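Local coordinates for peptide ABC transporter, peptide-binding protein (Thermus thermophilus, PDB 2D5W) that binds oligopeptides, as in its complex with a pentapeptide, and probably hands them to an ABC transporter for uptake, at residues A42-F47 and G151-Y156; P55-T59 and I85-A91; L259-I263 and S282-R288. All coordinates share one frame; numbering follows the deposited sequence.

Contact 1. Residues A42-F47 and G151-Y156; sequences APFIGF and GPINTY
The carbonyl I153 O serves two successive amides, F44 N and I45 N, of the facing segment 42-47. F44 N donates to I153 O at 2.8 Å, and I45 N adds a weak bond to I153 O of 3.4 Å that is nonetheless nearly straight (168°). One extra residue is thereby squeezed in opposite I153. In return I153 N donates to I45 O at 2.8 Å, which completes an antiparallel hydrogen-bonded pair. Beta-branched side chains suit this extended pair, and I45 CB rests on I153 CG1. Before I153 the chain passes through a cis peptide bond into P152, whose ring carbon CB packs against P43 CB at 4.0 Å; two prolines fit here because neither position needs to give an N-H. Close by, a beta carbon built onto G151 would lie only 3.1 Å from G46 O, so the absence of a side chain keeps the backbones close.

At the other end, F44 and Y156 meet obliquely, their planes at 38° and their centroids 4.6 Å apart. Y156 CE2 stands over one face of the phenylalanine, displaced toward its rim, while T155 OG1 lies at the edge of that ring. The tyrosine arrives there because its CG is tucked between the backbone N and carbonyl carbon (chi1 73°). The same pose carries Y156 OH to A42 O, to which it donates in the carbonyl plane across a short 2.5 Å. A tyrosine fits well: its ring packs in the interior while the hydroxyl satisfies a buried carbonyl. S210 OG bonds both this hydroxyl and A42 N, and F137 and W93 extend the aromatic cluster. F44 and I45, set together against I153, form a classic beta bulge.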
loop_
_atom_site.group_PDB
_atom_site.type_symbol
_atom_site.label_atom_id
_atom_site.label_comp_id
_atom_site.label_asym_id
_atom_site.label_seq_id
_atom_site.Cartn_x
_atom_site.Cartn_y
_atom_site.Cartn_z
ATOM N N ALA A 42 4.956 -16.350 4.465
ATOM C CA ALA A 42 3.806 -16.897 3.762
ATOM C C ALA A 42 2.524 -16.784 4.575
ATOM O O ALA A 42 2.533 -16.900 5.800
ATOM C CB ALA A 42 4.064 -18.354 3.403
ATOM N N PRO A 43 1.395 -16.553 3.898
ATOM C CA PRO A 43 0.111 -16.431 4.589
ATOM C C PRO A 43 -0.507 -17.800 4.857
ATOM O O PRO A 43 -0.025 -18.821 4.363
ATOM C CB PRO A 43 -0.720 -15.629 3.600
ATOM C CG PRO A 43 -0.259 -16.192 2.276
ATOM C CD PRO A 43 1.250 -16.272 2.456
ATOM N N PHE A 44 -1.565 -17.819 5.659
ATOM C CA PHE A 44 -2.274 -19.063 5.921
ATOM C C PHE A 44 -3.103 -19.328 4.668
ATOM O O PHE A 44 -3.153 -20.448 4.163
ATOM C CB PHE A 44 -3.194 -18.917 7.136
ATOM C CG PHE A 44 -2.463 -18.850 8.444
ATOM C CD1 PHE A 44 -2.674 -17.794 9.324
ATOM C CD2 PHE A 44 -1.557 -19.843 8.797
ATOM C CE1 PHE A 44 -1.993 -17.728 10.536
ATOM C CE2 PHE A 44 -0.870 -19.786 10.005
ATOM C CZ PHE A 44 -1.090 -18.726 10.877
ATOM N N ILE A 45 -3.737 -18.268 4.175
ATOM C CA ILE A 45 -4.564 -18.314 2.976
ATOM C C ILE A 45 -4.030 -17.262 2.008
ATOM O O ILE A 45 -3.881 -16.094 2.376
ATOM C CB ILE A 45 -6.039 -17.975 3.298
ATOM C CG1 ILE A 45 -6.596 -18.969 4.322
ATOM C CG2 ILE A 45 -6.869 -17.973 2.013
ATOM C CD1 ILE A 45 -6.596 -20.411 3.863
ATOM N N GLY A 46 -3.726 -17.673 0.783
ATOM C CA GLY A 46 -3.231 -16.730 -0.203
ATOM C C GLY A 46 -4.338 -16.311 -1.153
ATOM O O GLY A 46 -5.472 -16.775 -1.030
ATOM N N PHE A 47 -4.022 -15.416 -2.083
ATOM C CA PHE A 47 -4.993 -14.954 -3.074
ATOM C C PHE A 47 -4.249 -15.017 -4.406
ATOM O O PHE A 47 -3.270 -14.298 -4.611
ATOM C CB PHE A 47 -5.440 -13.522 -2.761
ATOM C CG PHE A 47 -6.752 -13.142 -3.399
ATOM C CD1 PHE A 47 -6.814 -12.135 -4.361
ATOM C CD2 PHE A 47 -7.932 -13.787 -3.032
ATOM C CE1 PHE A 47 -8.031 -11.777 -4.945
ATOM C CE2 PHE A 47 -9.152 -13.436 -3.610
ATOM C CZ PHE A 47 -9.199 -12.430 -4.567
ATOM N N GLY A 151 -8.740 -13.110 0.965
ATOM C CA GLY A 151 -7.341 -13.341 1.275
ATOM C C GLY A 151 -6.447 -12.241 0.725
ATOM O O GLY A 151 -6.901 -11.404 -0.050
ATOM N N PRO A 152 -5.158 -12.228 1.086
ATOM C CA PRO A 152 -4.524 -13.202 1.979
ATOM C C PRO A 152 -4.844 -13.017 3.458
ATOM O O PRO A 152 -5.198 -11.922 3.907
ATOM C CB PRO A 152 -3.040 -13.012 1.688
ATOM C CG PRO A 152 -2.956 -11.543 1.400
ATOM C CD PRO A 152 -4.154 -11.316 0.507
ATOM N N ILE A 153 -4.727 -14.110 4.205
ATOM C CA ILE A 153 -4.954 -14.100 5.643
ATOM C C ILE A 153 -3.611 -14.457 6.253
ATOM O O ILE A 153 -3.121 -15.575 6.091
ATOM C CB ILE A 153 -5.993 -15.155 6.082
ATOM C CG1 ILE A 153 -7.337 -14.884 5.400
ATOM C CG2 ILE A 153 -6.148 -15.133 7.601
ATOM C CD1 ILE A 153 -7.940 -13.538 5.730
ATOM N N ASN A 154 -3.008 -13.488 6.926
ATOM C CA ASN A 154 -1.719 -13.673 7.563
ATOM C C ASN A 154 -1.816 -12.978 8.907
ATOM O O ASN A 154 -1.652 -11.761 9.005
ATOM C CB ASN A 154 -0.615 -13.046 6.707
ATOM C CG ASN A 154 0.772 -13.291 7.269
ATOM O OD1 ASN A 154 1.776 -13.087 6.585
ATOM N ND2 ASN A 154 0.836 -13.723 8.522
ATOM N N THR A 155 -2.129 -13.753 9.935
ATOM C CA THR A 155 -2.258 -13.210 11.276
ATOM C C THR A 155 -1.367 -13.951 12.268
ATOM O O THR A 155 -1.854 -14.624 13.173
ATOM C CB THR A 155 -3.723 -13.279 11.761
ATOM O OG1 THR A 155 -4.185 -14.632 11.689
ATOM C CG2 THR A 155 -4.616 -12.396 10.896
ATOM N N TYR A 156 -0.056 -13.833 12.092
ATOM C CA TYR A 156 0.880 -14.479 13.002
ATOM C C TYR A 156 2.262 -13.846 12.879
ATOM O O TYR A 156 2.582 -13.206 11.876
ATOM C CB TYR A 156 0.943 -15.992 12.731
ATOM C CG TYR A 156 1.671 -16.390 11.470
ATOM C CD1 TYR A 156 2.951 -16.938 11.526
ATOM C CD2 TYR A 156 1.085 -16.215 10.218
ATOM C CE1 TYR A 156 3.630 -17.304 10.368
ATOM C CE2 TYR A 156 1.755 -16.574 9.055
ATOM C CZ TYR A 156 3.027 -17.117 9.138
ATOM O OH TYR A 156 3.703 -17.472 7.991
#

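Contact 2. Residues P55-T59 and I85-A91; sequences PVLAT and ITIRPDA
A58 and I87 lie with their CA atoms 4.4 Å apart, and the hydrogen bonds that join the backbones run between their neighbours. R88 N donates to L57 O at 2.9 Å, almost straight at 172°, and T59 N donates to T86 O at the same 2.9 Å. T86 O also receives a CA-H...O contact from A58. This single bridge takes over where strand 78-86 ends; the chain then enters a type I turn from R88 to A91, in which P89 suits the second position because its ring fixes phi.

A small A58 leaves room for I85, whose CG2 touches A58 CB at 3.8 Å. The threonines meet obliquely, T59 OG1 lying 3.5 Å from T86 CB with the two CG2 methyls beside each other. A water accepts from T86 N and hydrogen-bonds with T59 OG1, while T86 OG1 turns to N136 and R68. L57, reaching the other way, rests on A91.

R88 is long enough to do several jobs. R88 CD passes 3.3 Å from V56 O, and a bend at chi3 (56°) then brings the guanidinium round to D90. It grips the carboxylate side-on within its own plane: R88 NE bonds D90 OD1 at 2.8 Å and R88 NH1 bonds D90 OD2 at 2.9 Å, each oxygen using its syn lone pair. The third nitrogen, NH2, gives a hydrogen to a second water, which itself donates to V56 O.

Such a bidentate bridge is likely to keep D90 ionised and to hold the guanidinium from rotating, so that the charge is balanced within the turn while water carries the arginine's remaining reach to the backbone opposite.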
loop_
_atom_site.group_PDB
_atom_site.type_symbol
_atom_site.label_atom_id
_atom_site.label_comp_id
_atom_site.label_asym_id
_atom_site.label_seq_id
_atom_site.Cartn_x
_atom_site.Cartn_y
_atom_site.Cartn_z
ATOM N N PRO A 55 -5.197 -22.293 -0.235
ATOM C CA PRO A 55 -4.407 -22.569 0.963
ATOM C C PRO A 55 -2.900 -22.513 0.770
ATOM O O PRO A 55 -2.380 -22.975 -0.238
ATOM C CB PRO A 55 -4.886 -23.958 1.370
ATOM C CG PRO A 55 -5.126 -24.616 0.048
ATOM C CD PRO A 55 -5.789 -23.528 -0.784
ATOM N N VAL A 56 -2.210 -21.911 1.734
ATOM C CA VAL A 56 -0.758 -21.858 1.696
ATOM C C VAL A 56 -0.294 -22.541 2.984
ATOM O O VAL A 56 -0.106 -23.758 2.982
ATOM C CB VAL A 56 -0.223 -20.409 1.568
ATOM C CG1 VAL A 56 1.306 -20.416 1.546
ATOM C CG2 VAL A 56 -0.753 -19.785 0.274
ATOM N N LEU A 57 -0.141 -21.812 4.086
ATOM C CA LEU A 57 0.282 -22.477 5.316
ATOM C C LEU A 57 -0.875 -23.116 6.085
ATOM O O LEU A 57 -0.647 -23.842 7.054
ATOM C CB LEU A 57 1.070 -21.520 6.215
ATOM C CG LEU A 57 2.417 -21.082 5.627
ATOM C CD1 LEU A 57 3.199 -20.297 6.667
ATOM C CD2 LEU A 57 3.213 -22.301 5.178
ATOM N N ALA A 58 -2.107 -22.843 5.658
ATOM C CA ALA A 58 -3.291 -23.447 6.272
ATOM C C ALA A 58 -3.650 -24.665 5.415
ATOM O O ALA A 58 -3.262 -24.745 4.251
ATOM C CB ALA A 58 -4.446 -22.458 6.295
ATOM N N THR A 59 -4.398 -25.605 5.985
ATOM C CA THR A 59 -4.769 -26.825 5.269
ATOM C C THR A 59 -5.817 -26.650 4.178
ATOM O O THR A 59 -5.805 -27.374 3.182
ATOM C CB THR A 59 -5.300 -27.892 6.232
ATOM O OG1 THR A 59 -6.458 -27.382 6.901
ATOM C CG2 THR A 59 -4.238 -28.267 7.259
ATOM N N ILE A 85 -9.417 -21.879 11.016
ATOM C CA ILE A 85 -8.203 -22.121 10.251
ATOM C C ILE A 85 -7.367 -23.196 10.932
ATOM O O ILE A 85 -7.218 -23.191 12.154
ATOM C CB ILE A 85 -7.359 -20.833 10.140
ATOM C CG1 ILE A 85 -8.161 -19.764 9.396
ATOM C CG2 ILE A 85 -6.030 -21.127 9.440
ATOM C CD1 ILE A 85 -7.459 -18.433 9.267
ATOM N N THR A 86 -6.848 -24.125 10.136
ATOM C CA THR A 86 -5.993 -25.185 10.651
ATOM C C THR A 86 -4.614 -24.996 10.028
ATOM O O THR A 86 -4.470 -25.002 8.806
ATOM C CB THR A 86 -6.521 -26.588 10.271
ATOM O OG1 THR A 86 -7.843 -26.766 10.793
ATOM C CG2 THR A 86 -5.614 -27.670 10.840
ATOM N N ILE A 87 -3.605 -24.811 10.870
ATOM C CA ILE A 87 -2.238 -24.630 10.392
ATOM C C ILE A 87 -1.687 -25.991 9.971
ATOM O O ILE A 87 -1.848 -26.973 10.693
ATOM C CB ILE A 87 -1.334 -24.048 11.506
ATOM C CG1 ILE A 87 -1.901 -22.713 12.001
ATOM C CG2 ILE A 87 0.091 -23.874 10.983
ATOM C CD1 ILE A 87 -1.151 -22.125 13.184
ATOM N N ARG A 88 -1.053 -26.061 8.801
ATOM C CA ARG A 88 -0.476 -27.318 8.328
ATOM C C ARG A 88 0.513 -27.858 9.353
ATOM O O ARG A 88 1.221 -27.097 10.007
ATOM C CB ARG A 88 0.264 -27.116 7.004
ATOM C CG ARG A 88 -0.622 -26.886 5.797
ATOM C CD ARG A 88 0.215 -26.674 4.542
ATOM N NE ARG A 88 1.137 -27.784 4.307
ATOM C CZ ARG A 88 1.249 -28.432 3.151
ATOM N NH1 ARG A 88 2.114 -29.429 3.031
ATOM N NH2 ARG A 88 0.488 -28.090 2.119
ATOM N N PRO A 89 0.587 -29.190 9.494
ATOM C CA PRO A 89 1.510 -29.800 10.454
ATOM C C PRO A 89 2.977 -29.536 10.133
ATOM O O PRO A 89 3.834 -29.606 11.013
ATOM C CB PRO A 89 1.158 -31.283 10.367
ATOM C CG PRO A 89 0.708 -31.442 8.946
ATOM C CD PRO A 89 -0.161 -30.218 8.751
ATOM N N ASP A 90 3.257 -29.233 8.869
ATOM C CA ASP A 90 4.623 -28.976 8.428
ATOM C C ASP A 90 4.976 -27.499 8.230
ATOM O O ASP A 90 6.004 -27.180 7.635
ATOM C CB ASP A 90 4.918 -29.759 7.141
ATOM C CG ASP A 90 3.837 -29.595 6.093
ATOM O OD1 ASP A 90 2.999 -28.679 6.227
ATOM O OD2 ASP A 90 3.831 -30.381 5.121
ATOM N N ALA A 91 4.133 -26.598 8.726
ATOM C CA ALA A 91 4.418 -25.168 8.610
ATOM C C ALA A 91 5.534 -24.886 9.610
ATOM O O ALA A 91 5.368 -25.113 10.808
ATOM C CB ALA A 91 3.182 -24.353 8.953
HETATM O O HOH W 1 -1.315 -25.824 1.605
HETATM O O HOH W 2 -7.510 -24.628 7.261
#

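Contact 3. Residues L259-I263 and S282-R288; sequences LVAVI and SPQLVRR
I263 is the main bump in this helix-to-helix packing, in which helix 255-264 lies against the short helix 283-286 through apolar side chains. Both its branches find a place: the CG1 arm with its tip CD1, and the CG2 methyl. I263 CD1, extended away from the backbone (chi2 171°), pushes up to Q284 O at 3.3 Å and also meets Q284 CG; I263 CG1 lies on L285 CD1 at 3.7 Å; I263 CG2 fits against R288 CG, also at 3.7 Å, where the arginine bends back through chi2 and chi3 and offers its aliphatic part.

One turn earlier, the forked end of L259 divides between two places on the facing segment. L259 CD1 sits 4.0 Å from L285 CB, while L259 CD2 enters the dip between S282 OG and Q284 NE2. L285 answers in the reverse direction, its CD1 reaching I263 CG1 and, more loosely, V262 CG1. Branched, flexible leucines suit such a seam, and V555 of strand 544-557 touches both L285 and V262. Were I263 replaced by an alanine, a gap would probably open between L285 and the R288 stem, leaving that stem freer to move.

S282 is the N-cap residue, although its OG bonds Q279 O; its own carbonyl receives both L285 N and V286 N. R292 links the two segments, with NH2 on I263 O and NH1 on R288 O.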
loop_
_atom_site.group_PDB
_atom_site.type_symbol
_atom_site.label_atom_id
_atom_site.label_comp_id
_atom_site.label_asym_id
_atom_site.label_seq_id
_atom_site.Cartn_x
_atom_site.Cartn_y
_atom_site.Cartn_z
ATOM N N LEU A 259 15.709 1.794 -15.755
ATOM C CA LEU A 259 15.348 1.415 -17.118
ATOM C C LEU A 259 16.594 0.963 -17.885
ATOM O O LEU A 259 16.578 -0.062 -18.576
ATOM C CB LEU A 259 14.694 2.597 -17.842
ATOM C CG LEU A 259 14.365 2.385 -19.326
ATOM C CD1 LEU A 259 13.396 1.226 -19.482
ATOM C CD2 LEU A 259 13.772 3.656 -19.907
ATOM N N VAL A 260 17.677 1.723 -17.759
ATOM C CA VAL A 260 18.919 1.377 -18.441
ATOM C C VAL A 260 19.415 0.009 -17.971
ATOM O O VAL A 260 19.822 -0.824 -18.781
ATOM C CB VAL A 260 20.010 2.452 -18.187
ATOM C CG1 VAL A 260 21.355 1.983 -18.727
ATOM C CG2 VAL A 260 19.610 3.764 -18.857
ATOM N N ALA A 261 19.370 -0.232 -16.663
ATOM C CA ALA A 261 19.817 -1.516 -16.128
ATOM C C ALA A 261 18.941 -2.658 -16.656
ATOM O O ALA A 261 19.441 -3.727 -17.018
ATOM C CB ALA A 261 19.788 -1.485 -14.600
ATOM N N VAL A 262 17.634 -2.433 -16.713
ATOM C CA VAL A 262 16.719 -3.457 -17.206
ATOM C C VAL A 262 16.996 -3.768 -18.679
ATOM O O VAL A 262 17.013 -4.933 -19.085
ATOM C CB VAL A 262 15.246 -3.018 -17.015
ATOM C CG1 VAL A 262 14.308 -3.974 -17.743
ATOM C CG2 VAL A 262 14.908 -2.995 -15.527
ATOM N N ILE A 263 17.229 -2.732 -19.479
ATOM C CA ILE A 263 17.527 -2.939 -20.893
ATOM C C ILE A 263 18.826 -3.734 -21.045
ATOM O O ILE A 263 18.948 -4.576 -21.938
ATOM C CB ILE A 263 17.679 -1.590 -21.634
ATOM C CG1 ILE A 263 16.339 -0.847 -21.643
ATOM C CG2 ILE A 263 18.175 -1.823 -23.060
ATOM C CD1 ILE A 263 16.429 0.574 -22.152
ATOM N N SER A 282 8.671 2.712 -23.935
ATOM C CA SER A 282 9.683 3.551 -24.569
ATOM C C SER A 282 10.429 2.729 -25.618
ATOM O O SER A 282 10.655 1.532 -25.438
ATOM C CB SER A 282 10.670 4.093 -23.525
ATOM O OG SER A 282 11.483 3.068 -22.978
ATOM N N PRO A 283 10.830 3.362 -26.728
ATOM C CA PRO A 283 11.548 2.639 -27.782
ATOM C C PRO A 283 12.869 2.002 -27.362
ATOM O O PRO A 283 13.217 0.924 -27.847
ATOM C CB PRO A 283 11.725 3.700 -28.870
ATOM C CG PRO A 283 11.765 4.979 -28.096
ATOM C CD PRO A 283 10.669 4.783 -27.080
ATOM N N GLN A 284 13.609 2.652 -26.466
ATOM C CA GLN A 284 14.885 2.099 -26.029
ATOM C C GLN A 284 14.717 0.749 -25.338
ATOM O O GLN A 284 15.651 -0.055 -25.303
ATOM C CB GLN A 284 15.634 3.075 -25.110
ATOM C CG GLN A 284 14.859 3.563 -23.905
ATOM C CD GLN A 284 14.158 4.883 -24.159
ATOM O OE1 GLN A 284 13.440 5.040 -25.147
ATOM N NE2 GLN A 284 14.359 5.840 -23.260
ATOM N N LEU A 285 13.530 0.500 -24.789
ATOM C CA LEU A 285 13.252 -0.773 -24.128
ATOM C C LEU A 285 12.594 -1.737 -25.110
ATOM O O LEU A 285 13.043 -2.870 -25.278
ATOM C CB LEU A 285 12.323 -0.574 -22.925
ATOM C CG LEU A 285 11.852 -1.864 -22.239
ATOM C CD1 LEU A 285 13.019 -2.547 -21.542
ATOM C CD2 LEU A 285 10.758 -1.534 -21.238
ATOM N N VAL A 286 11.532 -1.278 -25.759
ATOM C CA VAL A 286 10.803 -2.106 -26.710
ATOM C C VAL A 286 11.687 -2.675 -27.819
ATOM O O VAL A 286 11.579 -3.852 -28.166
ATOM C CB VAL A 286 9.633 -1.311 -27.332
ATOM C CG1 VAL A 286 8.950 -2.133 -28.415
ATOM C CG2 VAL A 286 8.632 -0.936 -26.243
ATOM N N ARG A 287 12.576 -1.853 -28.360
ATOM C CA ARG A 287 13.445 -2.306 -29.439
ATOM C C ARG A 287 14.543 -3.258 -28.991
ATOM O O ARG A 287 15.210 -3.872 -29.819
ATOM C CB ARG A 287 14.052 -1.101 -30.154
ATOM C CG ARG A 287 13.008 -0.262 -30.863
ATOM C CD ARG A 287 13.627 0.937 -31.543
ATOM N NE ARG A 287 12.666 1.609 -32.410
ATOM C CZ ARG A 287 12.993 2.530 -33.311
ATOM N NH1 ARG A 287 12.052 3.085 -34.060
ATOM N NH2 ARG A 287 14.260 2.895 -33.461
ATOM N N ARG A 288 14.724 -3.396 -27.682
ATOM C CA ARG A 288 15.746 -4.294 -27.156
ATOM C C ARG A 288 15.134 -5.568 -26.571
ATOM O O ARG A 288 15.854 -6.450 -26.101
ATOM C CB ARG A 288 16.581 -3.566 -26.094
ATOM C CG ARG A 288 17.571 -2.569 -26.678
ATOM C CD ARG A 288 18.807 -3.276 -27.220
ATOM N NE ARG A 288 19.753 -3.609 -26.156
ATOM C CZ ARG A 288 20.294 -4.810 -25.972
ATOM N NH1 ARG A 288 21.148 -5.008 -24.977
ATOM N NH2 ARG A 288 19.975 -5.816 -26.774
#

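Overall arrangement
From the N terminus, the chain runs through 42-47 and then 55-59, goes out and back along strands 69-75 and 78-86, and returns at 85-91, where contact 2 closes a short loop. It continues through helix 101-112 and strands 127-131 and 136-141 before 151-156 comes back to 42-47 as contact 1, so the smaller loop lies wholly within the larger. The two are neighbours: F44 O and P43 O probably accept from V56 N and L57 N, which ties the two contacts together through the backbone of 42-47. Contact 3 follows later in sequence, its centre about 36 Å from that of contact 1, joining helix 255-264 to helix 283-286 beside strand 544-557.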